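Local coordinates for uncharacterized protein (Bacteroides ovatus, PDB 4IRT), which is of unknown function but belongs to a beta-propeller family of BNR-repeat proteins and is a putative neuraminidase, at residues 265-270 / 326-331; 300-305 / 311-316; 337-342 / 363-368. All blocks are in the same frame, centred on the assembly; numbering follows the deposited sequence. Where two conformers were deposited one is given.

Overall arrangement
Interactions 1 and 3 are buried, while interaction 2 lies at the surface, its centre about 19 Å from the chain's centre. Interactions 1 and 3 share one sheet, in which strands 325-330 and 340-344 are neighbours: interaction 1 packs that sheet against the preceding one, interaction 3 against the loop that follows it. Interaction 2 belongs to the long connection between the two sheets. All three rest on apolar contacts: a tyrosine ring against an alanine methyl in interaction 1, a phenylalanine face against a proline in interaction 2, a valine over an indole in interaction 3. Charged side chains tie them together: R331 reaches the backbone of I312 and of W365, and R316 forms a salt bridge with E366.

Interaction 1 (265-270 / 326-331); sequences YIATYW and VFYIFR
Y328 turns its CG anti to the backbone N (chi1 -166°), which carries the ring off its own strand and up to A267 and T268, while Y265, with chi1 at -67°, lays its ring beside V326. The two segments belong to consecutive four-stranded antiparallel sheets of a beta-propeller, each lying on the second strand of its sheet, so the contact is one of blade against blade. Strands 265-270 and 326-330 run in roughly the same direction, inclined at 40°, and their axes come no closer than 9.3 Å. That spacing leaves room for side chains between the two sheet faces and for no backbone pairing across them.

The Y328 ring reaches into this interval. The small side chain of A267 points toward the other strand and lets the aromatic ring come close to the backbone of 265-270. Beyond the ring, the phenol oxygen reaches the neighbouring strand 278-285 and donates a hydrogen bond to R281 O, so a polar atom buried between the blades is satisfied by a main-chain carbonyl of the facing sheet. At the start of the two segments the contact is looser and wholly apolar: Y265 CE2 lies 4.4 Å from V326 CG2, at an oblique angle to the ring. W284 meets the same tyrosine ring with its plane almost parallel, and I319 of strand 318-322 touches Y265, A267 and Y328.

The touching atoms of the central pair are A267 CB and Y328 CE2, 3.7 Å apart, the methyl approaching the ring obliquely. T268 O lies at the ring's edge, near its plane, and only 3.0 Å from Y328 OH, but at an angle too poor for a hydrogen bond.

Interaction 2 (300-305 / 311-316); sequences TPFTLK and MIPIAR
The flat ring of F302 is the bump of this contact, and I312, P313 and I314 form the hollow that receives it. P313 makes the floor: its CD sits over the middle of one ring face, 3.7 Å from the F302 ring centroid and 14° off the normal, a CH-pi contact, while CG of the same proline lies against F302 CG and CB. Chi1 of 70°, which sets CG of F302 between the backbone N and the carbonyl carbon, points the ring at P313. The two isoleucines take the far end of the ring. I312 CG2 presses obliquely on F302 CE1 at 3.5 Å, and I314 crosses the phenylalanine at about a right angle, bringing CG1 to 3.8 Å from F302 CZ with its CD1 alongside. L304 adds a smaller knob, CD2 lying in plane at the edge of the F302 ring and meeting I312 CD1 at 4.0 Å. Were F302 replaced by an alanine, P313, I312 and I314 would probably face a gap, leaving L304 against I312 as the remaining apolar contact across the segments. E249 accepts hydrogen bonds from T303 OG1 and the L304 amide of 300-305. Both segments belong to the long connection from strand 290-294 to strand 318-322, which lies against the propeller sheet before it: L304, I312 and I314 touch Y269 on strand 264-271, while F302 touches P278 and I314 touches Y280, both on strand 278-285.

Interaction 3 (337-342 / 363-368); sequences SRVSMA and DAWEPS
V339 stands over one face of the W365 indole, the valine and the tryptophan side chains crossing at about a right angle. Its CG2 methyl lies 3.9 Å from the centroid of the six-membered ring and 11° off the normal, a CH-pi contact, while CG1, turned anti to the backbone N (chi1 176°), slides out toward the ring's outer end and comes to 3.6 Å from W365 CH2. Both branches of the valine therefore share the benzene part of the indole. The opposite face is taken by P367 N, 3.6 Å above the plane and offset toward the rim, so the ring is held flat between the valine and the backbone of its own segment. Rotation in that slot is further limited at the pyrrole side, where W365 NE1 donates a hydrogen bond to F383 O.

In the propeller, V339 comes just before strand 340-344, the third strand of its four-stranded antiparallel sheet, and W365 lies in the loop that leaves the last strand of that sheet, 353-356, and runs to helix 371-377. The indole thus joins the end of one blade to the chain that follows it: it also touches I329 of strand 325-330, and V339 meets L382 and V384 of strand 381-385.

At the start of both segments, S337 O lies 3.7 Å from D363 N, too far for a hydrogen bond, and S337 CB packs against the same D363 N at 3.9 Å. A water links the two residues instead, 2.7 Å from S337 OG and donating a weak bond of 3.4 Å to D363 O. The D363 amide itself is taken by S361 OG, and S337 pairs through its backbone with V362.

Interaction 1 (265-270 / 326-331)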
# COMPACT_ATOMS: atom_id res chain seq x y z
N TYR A 265 10.80 3.59 7.29
CA TYR A 265 10.89 2.16 7.47
C TYR A 265 10.27 1.49 6.24
O TYR A 265 9.19 1.88 5.83
CB TYR A 265 10.10 1.70 8.68
CG TYR A 265 10.67 2.17 9.99
CD1 TYR A 265 10.50 3.48 10.38
CD2 TYR A 265 11.36 1.31 10.81
CE1 TYR A 265 11.02 3.93 11.59
CE2 TYR A 265 11.89 1.75 12.02
CZ TYR A 265 11.72 3.06 12.40
OH TYR A 265 12.22 3.54 13.59
N ILE A 266 10.96 0.50 5.66
CA ILE A 266 10.49 -0.17 4.43
C ILE A 266 10.40 -1.67 4.68
O ILE A 266 11.36 -2.25 5.14
CB ILE A 266 11.45 0.09 3.26
CG1 ILE A 266 11.60 1.60 3.03
CG2 ILE A 266 10.97 -0.65 2.01
CD1 ILE A 266 12.87 2.06 2.30
N ALA A 267 9.26 -2.28 4.37
CA ALA A 267 9.04 -3.72 4.60
C ALA A 267 8.97 -4.47 3.28
O ALA A 267 8.25 -4.08 2.36
CB ALA A 267 7.77 -3.93 5.40
N THR A 268 9.75 -5.53 3.18
CA THR A 268 9.83 -6.30 1.96
C THR A 268 10.42 -7.66 2.26
O THR A 268 10.43 -8.11 3.42
CB THR A 268 10.62 -5.54 0.84
OG1 THR A 268 10.52 -6.26 -0.38
CG2 THR A 268 12.12 -5.39 1.19
N TYR A 269 10.84 -8.37 1.19
CA TYR A 269 11.53 -9.64 1.34
C TYR A 269 12.56 -9.90 0.23
O TYR A 269 12.48 -9.33 -0.85
CB TYR A 269 10.57 -10.83 1.51
CG TYR A 269 9.64 -11.18 0.34
CD1 TYR A 269 10.13 -11.81 -0.80
CD2 TYR A 269 8.28 -10.91 0.41
CE1 TYR A 269 9.29 -12.15 -1.85
CE2 TYR A 269 7.40 -11.25 -0.63
CZ TYR A 269 7.91 -11.85 -1.76
OH TYR A 269 7.08 -12.20 -2.81
N TRP A 270 13.54 -10.72 0.55
CA TRP A 270 14.54 -11.23 -0.38
C TRP A 270 15.32 -12.38 0.30
O TRP A 270 15.25 -12.55 1.51
CB TRP A 270 15.47 -10.09 -0.89
CG TRP A 270 16.42 -9.52 0.19
CD1 TRP A 270 17.62 -10.06 0.59
CD2 TRP A 270 16.27 -8.29 0.91
NE1 TRP A 270 18.20 -9.25 1.54
CE2 TRP A 270 17.40 -8.17 1.76
CE3 TRP A 270 15.32 -7.27 0.90
CZ2 TRP A 270 17.57 -7.08 2.60
CZ3 TRP A 270 15.49 -6.20 1.77
CH2 TRP A 270 16.59 -6.12 2.59
N VAL A 326 8.20 -2.03 16.41
CA VAL A 326 7.65 -2.39 15.11
C VAL A 326 6.67 -3.54 15.22
O VAL A 326 6.95 -4.56 15.83
CB VAL A 326 8.79 -2.79 14.13
CG1 VAL A 326 8.20 -3.26 12.80
CG2 VAL A 326 9.74 -1.63 13.90
N PHE A 327 5.52 -3.36 14.56
CA PHE A 327 4.55 -4.41 14.33
C PHE A 327 4.51 -4.68 12.83
O PHE A 327 4.15 -3.80 12.04
CB PHE A 327 3.19 -3.94 14.83
CG PHE A 327 3.21 -3.53 16.26
CD1 PHE A 327 3.59 -2.25 16.62
CD2 PHE A 327 2.88 -4.44 17.26
CE1 PHE A 327 3.62 -1.85 17.95
CE2 PHE A 327 2.94 -4.05 18.59
CZ PHE A 327 3.32 -2.76 18.94
N TYR A 328 4.82 -5.93 12.47
CA TYR A 328 5.08 -6.34 11.09
C TYR A 328 4.08 -7.43 10.71
O TYR A 328 4.09 -8.54 11.25
CB TYR A 328 6.51 -6.86 11.04
CG TYR A 328 7.14 -7.06 9.68
CD1 TYR A 328 6.78 -8.14 8.88
CD2 TYR A 328 8.16 -6.21 9.22
CE1 TYR A 328 7.37 -8.34 7.66
CE2 TYR A 328 8.75 -6.41 8.00
CZ TYR A 328 8.34 -7.47 7.22
OH TYR A 328 8.98 -7.69 6.02
N ILE A 329 3.19 -7.09 9.77
CA ILE A 329 2.06 -7.93 9.42
C ILE A 329 2.33 -8.68 8.10
O ILE A 329 2.81 -8.08 7.11
CB ILE A 329 0.77 -7.11 9.29
CG1 ILE A 329 0.54 -6.23 10.53
CG2 ILE A 329 -0.42 -8.03 9.08
CD1 ILE A 329 0.37 -7.02 11.82
N PHE A 330 2.13 -10.00 8.13
CA PHE A 330 2.41 -10.85 7.01
C PHE A 330 1.48 -12.07 6.94
O PHE A 330 0.54 -12.18 7.71
CB PHE A 330 3.88 -11.26 7.03
CG PHE A 330 4.25 -12.22 8.12
CD1 PHE A 330 4.50 -11.77 9.42
CD2 PHE A 330 4.45 -13.58 7.84
CE1 PHE A 330 4.93 -12.65 10.40
CE2 PHE A 330 4.85 -14.45 8.83
CZ PHE A 330 5.07 -13.99 10.12
N ARG A 331 1.73 -12.92 5.96
CA ARG A 331 0.98 -14.17 5.81
C ARG A 331 1.92 -15.15 5.14
O ARG A 331 2.54 -14.82 4.13
CB ARG A 331 -0.28 -13.90 4.98
CG ARG A 331 -1.09 -15.11 4.51
CD ARG A 331 -0.57 -15.71 3.22
NE ARG A 331 -0.75 -14.78 2.11
CZ ARG A 331 -0.18 -14.89 0.91
NH1 ARG A 331 0.66 -15.87 0.61
NH2 ARG A 331 -0.50 -13.99 0.00

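Interaction 2 (300-305 / 311-316)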
# COMPACT_ATOMS: atom_id res chain seq x y z
N THR A 300 11.24 -22.86 4.00
CA THR A 300 10.63 -23.37 2.78
C THR A 300 10.95 -22.45 1.59
O THR A 300 10.55 -21.29 1.58
CB THR A 300 9.11 -23.48 2.94
OG1 THR A 300 8.85 -24.15 4.18
CG2 THR A 300 8.47 -24.26 1.79
N PRO A 301 11.70 -22.97 0.62
CA PRO A 301 12.11 -22.20 -0.54
C PRO A 301 10.98 -21.90 -1.49
O PRO A 301 9.99 -22.65 -1.54
CB PRO A 301 13.14 -23.09 -1.24
CG PRO A 301 12.81 -24.48 -0.80
CD PRO A 301 12.32 -24.32 0.61
N PHE A 302 11.12 -20.80 -2.23
CA PHE A 302 10.34 -20.58 -3.44
C PHE A 302 11.12 -19.60 -4.28
O PHE A 302 12.11 -19.02 -3.82
CB PHE A 302 8.91 -20.05 -3.17
CG PHE A 302 8.84 -18.64 -2.66
CD1 PHE A 302 8.73 -17.56 -3.53
CD2 PHE A 302 8.83 -18.39 -1.29
CE1 PHE A 302 8.62 -16.26 -3.03
CE2 PHE A 302 8.74 -17.10 -0.79
CZ PHE A 302 8.62 -16.03 -1.66
N THR A 303 10.69 -19.43 -5.52
CA THR A 303 11.32 -18.47 -6.43
C THR A 303 10.25 -17.72 -7.15
O THR A 303 9.16 -18.26 -7.40
CB THR A 303 12.29 -19.14 -7.43
OG1 THR A 303 12.99 -18.11 -8.16
CG2 THR A 303 11.57 -20.08 -8.40
N LEU A 304 10.53 -16.46 -7.44
CA LEU A 304 9.61 -15.60 -8.19
C LEU A 304 9.66 -15.88 -9.69
O LEU A 304 8.66 -15.66 -10.40
CB LEU A 304 9.95 -14.13 -7.94
CG LEU A 304 9.87 -13.63 -6.49
CD1 LEU A 304 10.35 -12.19 -6.35
CD2 LEU A 304 8.42 -13.79 -6.02
N LYS A 305 10.82 -16.32 -10.18
CA LYS A 305 11.02 -16.57 -11.60
C LYS A 305 10.03 -17.60 -12.14
O LYS A 305 9.76 -18.62 -11.49
CB LYS A 305 12.46 -17.04 -11.85
CG LYS A 305 12.85 -17.23 -13.32
CD LYS A 305 14.34 -17.53 -13.48
CE LYS A 305 14.76 -17.57 -14.95
NZ LYS A 305 16.17 -18.01 -15.16
N MSE A 311 0.67 -18.76 -7.25
CA MSE A 311 0.52 -17.94 -6.03
C MSE A 311 1.84 -17.91 -5.33
O MSE A 311 2.51 -18.94 -5.14
CB MSE A 311 -0.57 -18.43 -5.03
CG MSE A 311 -0.99 -17.36 -3.98
SE MSE A 311 -1.87 -18.13 -2.37
CE MSE A 311 -0.55 -19.45 -1.72
N ILE A 312 2.23 -16.72 -4.90
CA ILE A 312 3.44 -16.60 -4.10
C ILE A 312 3.07 -17.04 -2.66
O ILE A 312 2.05 -16.59 -2.11
CB ILE A 312 4.03 -15.18 -4.13
CG1 ILE A 312 4.32 -14.74 -5.57
CG2 ILE A 312 5.30 -15.13 -3.32
CD1 ILE A 312 4.45 -13.25 -5.75
N PRO A 313 3.88 -17.91 -2.05
CA PRO A 313 3.55 -18.52 -0.76
C PRO A 313 3.52 -17.58 0.43
O PRO A 313 3.05 -17.96 1.50
CB PRO A 313 4.68 -19.54 -0.55
CG PRO A 313 5.41 -19.63 -1.83
CD PRO A 313 5.18 -18.38 -2.57
N ILE A 314 4.07 -16.37 0.26
CA ILE A 314 4.05 -15.38 1.33
C ILE A 314 3.48 -14.06 0.78
O ILE A 314 3.55 -13.77 -0.43
CB ILE A 314 5.43 -15.16 1.97
CG1 ILE A 314 6.41 -14.55 1.00
CG2 ILE A 314 6.01 -16.47 2.50
CD1 ILE A 314 7.77 -14.26 1.59
N ALA A 315 2.89 -13.28 1.68
CA ALA A 315 2.33 -11.99 1.33
C ALA A 315 3.38 -10.90 1.40
O ALA A 315 4.27 -10.94 2.24
CB ALA A 315 1.20 -11.63 2.28
N ARG A 316 3.22 -9.89 0.57
CA ARG A 316 3.97 -8.67 0.77
C ARG A 316 3.46 -7.99 2.07
O ARG A 316 2.27 -8.05 2.40
CB ARG A 316 3.83 -7.77 -0.42
CG ARG A 316 4.54 -8.35 -1.62
CD ARG A 316 4.26 -7.61 -2.89
NE ARG A 316 2.87 -7.78 -3.28
CZ ARG A 316 2.37 -7.43 -4.46
NH1 ARG A 316 3.13 -6.85 -5.36
NH2 ARG A 316 1.09 -7.63 -4.71

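Interaction 3 (337-342 / 363-368)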
# COMPACT_ATOMS: atom_id res chain seq x y z
N SER A 337 -0.99 -19.94 6.25
CA SER A 337 -1.58 -18.77 5.58
C SER A 337 -2.56 -18.02 6.47
O SER A 337 -3.54 -17.44 6.00
CB SER A 337 -2.17 -19.16 4.22
OG SER A 337 -1.23 -19.92 3.48
N ARG A 338 -2.27 -17.99 7.77
CA ARG A 338 -3.02 -17.16 8.70
C ARG A 338 -2.56 -15.70 8.55
O ARG A 338 -1.57 -15.42 7.87
CB ARG A 338 -2.81 -17.69 10.12
CG ARG A 338 -3.40 -19.09 10.29
CD ARG A 338 -3.02 -19.75 11.60
NE ARG A 338 -3.70 -21.04 11.78
CZ ARG A 338 -3.15 -22.22 11.48
NH1 ARG A 338 -1.92 -22.29 10.98
NH2 ARG A 338 -3.85 -23.32 11.67
N VAL A 339 -3.30 -14.78 9.14
CA VAL A 339 -2.78 -13.43 9.31
C VAL A 339 -1.77 -13.57 10.43
O VAL A 339 -2.10 -14.12 11.48
CB VAL A 339 -3.85 -12.42 9.72
CG1 VAL A 339 -3.23 -11.07 9.98
CG2 VAL A 339 -4.90 -12.32 8.63
N SER A 340 -0.54 -13.13 10.20
CA SER A 340 0.49 -13.26 11.22
C SER A 340 1.12 -11.92 11.53
O SER A 340 1.02 -10.98 10.71
CB SER A 340 1.55 -14.27 10.79
OG SER A 340 1.01 -15.59 10.61
N MSE A 341 1.74 -11.81 12.71
CA MSE A 341 2.42 -10.60 13.13
C MSE A 341 3.75 -10.92 13.75
O MSE A 341 3.87 -11.85 14.54
CB MSE A 341 1.59 -9.77 14.13
CG MSE A 341 2.30 -8.51 14.62
SE MSE A 341 0.93 -7.43 15.58
CE MSE A 341 1.32 -8.40 17.20
N ALA A 342 4.76 -10.13 13.40
CA ALA A 342 6.04 -10.15 14.09
C ALA A 342 6.25 -8.81 14.79
O ALA A 342 5.92 -7.75 14.25
CB ALA A 342 7.16 -10.45 13.11
N ASP A 363 -5.45 -17.52 2.84
CA ASP A 363 -4.85 -17.92 1.57
C ASP A 363 -4.06 -16.80 0.84
O ASP A 363 -2.97 -16.46 1.26
CB ASP A 363 -5.90 -18.59 0.68
CG ASP A 363 -5.30 -19.26 -0.55
OD1 ASP A 363 -4.11 -19.62 -0.55
OD2 ASP A 363 -6.02 -19.45 -1.52
N ALA A 364 -4.64 -16.22 -0.21
CA ALA A 364 -3.90 -15.24 -1.06
C ALA A 364 -3.90 -13.81 -0.53
O ALA A 364 -3.32 -12.91 -1.14
CB ALA A 364 -4.47 -15.26 -2.46
N TRP A 365 -4.58 -13.59 0.58
CA TRP A 365 -4.64 -12.30 1.25
C TRP A 365 -3.24 -11.68 1.45
O TRP A 365 -2.27 -12.40 1.77
CB TRP A 365 -5.31 -12.46 2.61
CG TRP A 365 -5.31 -11.27 3.54
CD1 TRP A 365 -6.29 -10.35 3.64
CD2 TRP A 365 -4.35 -10.93 4.56
NE1 TRP A 365 -6.00 -9.44 4.60
CE2 TRP A 365 -4.81 -9.77 5.19
CE3 TRP A 365 -3.12 -11.47 4.96
CZ2 TRP A 365 -4.12 -9.16 6.22
CZ3 TRP A 365 -2.42 -10.84 5.98
CH2 TRP A 365 -2.94 -9.71 6.61
N GLU A 366 -3.17 -10.38 1.19
CA GLU A 366 -2.11 -9.54 1.68
C GLU A 366 -2.68 -8.45 2.56
O GLU A 366 -3.84 -8.02 2.39
CB GLU A 366 -1.31 -8.92 0.54
CG GLU A 366 -0.74 -9.89 -0.49
CD GLU A 366 0.09 -9.16 -1.53
OE1 GLU A 366 -0.46 -8.28 -2.25
OE2 GLU A 366 1.28 -9.50 -1.67
N PRO A 367 -1.88 -7.94 3.50
CA PRO A 367 -2.39 -6.89 4.39
C PRO A 367 -2.57 -5.52 3.79
O PRO A 367 -1.77 -5.08 2.94
CB PRO A 367 -1.33 -6.79 5.48
CG PRO A 367 -0.08 -7.35 4.84
CD PRO A 367 -0.52 -8.37 3.85
N SER A 368 -3.67 -4.87 4.21
CA SER A 368 -3.82 -3.42 4.12
C SER A 368 -4.44 -2.99 5.46
O SER A 368 -5.13 -3.79 6.14
CB SER A 368 -4.68 -2.99 2.91
OG SER A 368 -5.93 -3.65 2.87
O HOH W 1 -0.26 -18.58 1.38